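Local atomic coordinates of core protein VP7 (Bluetongue virus, PDB entry 1BVP), a protein that forms the trimeric capsomers that coat the VP3 scaffold of the viral core and is implicated in binding host cell surface receptors. Residues 192-197 with 202-207. Sequence-based numbering, arbitrary orientation.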
loop_
_atom_site.group_PDB
_atom_site.type_symbol
_atom_site.label_atom_id
_atom_site.label_comp_id
_atom_site.label_asym_id
_atom_site.label_seq_id
_atom_site.Cartn_x
_atom_site.Cartn_y
_atom_site.Cartn_z
ATOM N N GLU A 192 21.282 5.978 26.569
ATOM C CA GLU A 192 22.331 6.860 27.068
ATOM C C GLU A 192 22.031 7.616 28.354
ATOM O O GLU A 192 22.961 7.924 29.091
ATOM C CB GLU A 192 22.727 7.837 25.954
ATOM C CG GLU A 192 24.136 8.369 26.014
ATOM C CD GLU A 192 25.169 7.279 26.207
ATOM O OE1 GLU A 192 25.014 6.153 25.668
ATOM O OE2 GLU A 192 26.160 7.554 26.917
ATOM N N ASN A 193 20.761 7.909 28.638
ATOM C CA ASN A 193 20.385 8.649 29.847
ATOM C C ASN A 193 19.081 8.074 30.331
ATOM O O ASN A 193 18.080 8.198 29.632
ATOM C CB ASN A 193 20.163 10.124 29.497
ATOM C CG ASN A 193 20.132 11.037 30.719
ATOM O OD1 ASN A 193 19.226 11.862 30.879
ATOM N ND2 ASN A 193 21.174 10.970 31.524
ATOM N N PHE A 194 19.099 7.394 31.474
ATOM C CA PHE A 194 17.886 6.795 32.030
ATOM C C PHE A 194 17.642 7.167 33.498
ATOM O O PHE A 194 18.505 7.700 34.165
ATOM C CB PHE A 194 17.914 5.272 31.886
ATOM C CG PHE A 194 19.088 4.608 32.563
ATOM C CD1 PHE A 194 20.341 4.588 31.953
ATOM C CD2 PHE A 194 18.917 3.916 33.768
ATOM C CE1 PHE A 194 21.412 3.875 32.524
ATOM C CE2 PHE A 194 19.976 3.199 34.348
ATOM C CZ PHE A 194 21.221 3.174 33.727
ATOM N N ALA A 195 16.454 6.870 33.990
ATOM C CA ALA A 195 16.065 7.174 35.342
ATOM C C ALA A 195 16.292 5.985 36.234
ATOM O O ALA A 195 15.917 4.861 35.877
ATOM C CB ALA A 195 14.597 7.557 35.392
ATOM N N MET A 196 16.903 6.237 37.397
ATOM C CA MET A 196 17.142 5.188 38.385
ATOM C C MET A 196 15.843 5.079 39.186
ATOM O O MET A 196 15.007 5.987 39.116
ATOM C CB MET A 196 18.338 5.554 39.232
ATOM C CG MET A 196 19.665 5.283 38.543
ATOM S SD MET A 196 20.022 3.469 38.373
ATOM C CE MET A 196 18.792 2.653 39.643
ATOM N N ALA A 197 15.636 3.996 39.931
ATOM C CA ALA A 197 14.369 3.845 40.676
ATOM C C ALA A 197 13.995 5.074 41.522
ATOM O O ALA A 197 12.817 5.411 41.719
ATOM C CB ALA A 197 14.408 2.596 41.529
ATOM N N GLN A 202 21.146 8.429 35.112
ATOM C CA GLN A 202 22.293 7.544 35.090
ATOM C C GLN A 202 22.646 7.357 33.593
ATOM O O GLN A 202 21.790 7.511 32.720
ATOM C CB GLN A 202 21.922 6.226 35.765
ATOM C CG GLN A 202 23.043 5.224 35.837
ATOM C CD GLN A 202 23.901 5.385 37.065
ATOM O OE1 GLN A 202 23.569 6.154 37.972
ATOM N NE2 GLN A 202 25.012 4.658 37.108
ATOM N N GLN A 203 23.916 7.102 33.299
ATOM C CA GLN A 203 24.376 6.911 31.924
ATOM C C GLN A 203 24.723 5.461 31.670
ATOM O O GLN A 203 25.076 4.723 32.601
ATOM C CB GLN A 203 25.668 7.674 31.688
ATOM C CG GLN A 203 25.583 8.751 30.678
ATOM C CD GLN A 203 25.082 10.023 31.286
ATOM O OE1 GLN A 203 24.036 10.050 31.954
ATOM N NE2 GLN A 203 25.857 11.093 31.110
ATOM N N THR A 204 24.656 5.061 30.408
ATOM C CA THR A 204 25.053 3.719 30.026
ATOM C C THR A 204 26.417 3.901 29.369
ATOM O O THR A 204 26.567 4.731 28.463
ATOM C CB THR A 204 24.036 3.059 29.081
ATOM O OG1 THR A 204 22.809 2.830 29.797
ATOM C CG2 THR A 204 24.568 1.709 28.612
ATOM N N GLN A 205 27.432 3.243 29.928
ATOM C CA GLN A 205 28.801 3.347 29.397
ATOM C C GLN A 205 28.909 2.513 28.127
ATOM O O GLN A 205 28.229 1.495 27.997
ATOM C CB GLN A 205 29.854 2.810 30.404
ATOM C CG GLN A 205 29.989 3.525 31.756
ATOM C CD GLN A 205 30.120 5.031 31.599
ATOM O OE1 GLN A 205 29.304 5.806 32.131
ATOM N NE2 GLN A 205 31.127 5.459 30.839
ATOM N N ALA A 206 29.763 2.916 27.194
ATOM C CA ALA A 206 29.939 2.112 25.985
ATOM C C ALA A 206 30.582 0.795 26.423
ATOM O O ALA A 206 31.300 0.753 27.419
ATOM C CB ALA A 206 30.839 2.832 24.984
ATOM N N GLY A 207 30.305 -0.290 25.719
ATOM C CA GLY A 207 30.926 -1.544 26.105
ATOM C C GLY A 207 29.924 -2.658 26.213
ATOM O O GLY A 207 30.302 -3.832 26.234
#
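Gln202 lays its CB over one face of the Phe194 ring, 3.9 Å from the ring centroid, a CH-pi contact displaced toward the rim. The Gln202 side chain runs alongside the phenyl group in the same direction, and Met196 CG meets Gln202 CB from the hairpin-loop end. Phe194 itself has CG between its backbone N and carbonyl carbon (chi1 59°), which swings the ring across to the partner strand, where its CE1 corner approaches Thr204 OG1. That hydroxyl is hydrogen-bonded elsewhere, to Ile191 O and Met242 N. Two backbone bonds, Phe194 N to Gln202 O at 3.0 Å and Gln202 N to Phe194 O at 2.9 Å, make this an antiparallel hydrogen-bonded pair of the beta hairpin formed by strands 183-195 and 201-203, at the end of the beta domain remote from the helices. On the other face of the sheet, Asn193 ND2 donates to Gln203 OE1 over 3.0 Å; the bond is bent, the donor standing 42° above the carbonyl plane. The backbone of Asn193 also pairs in a parallel ladder with a strand of the second subunit, so the sheet runs on across the trimer interface.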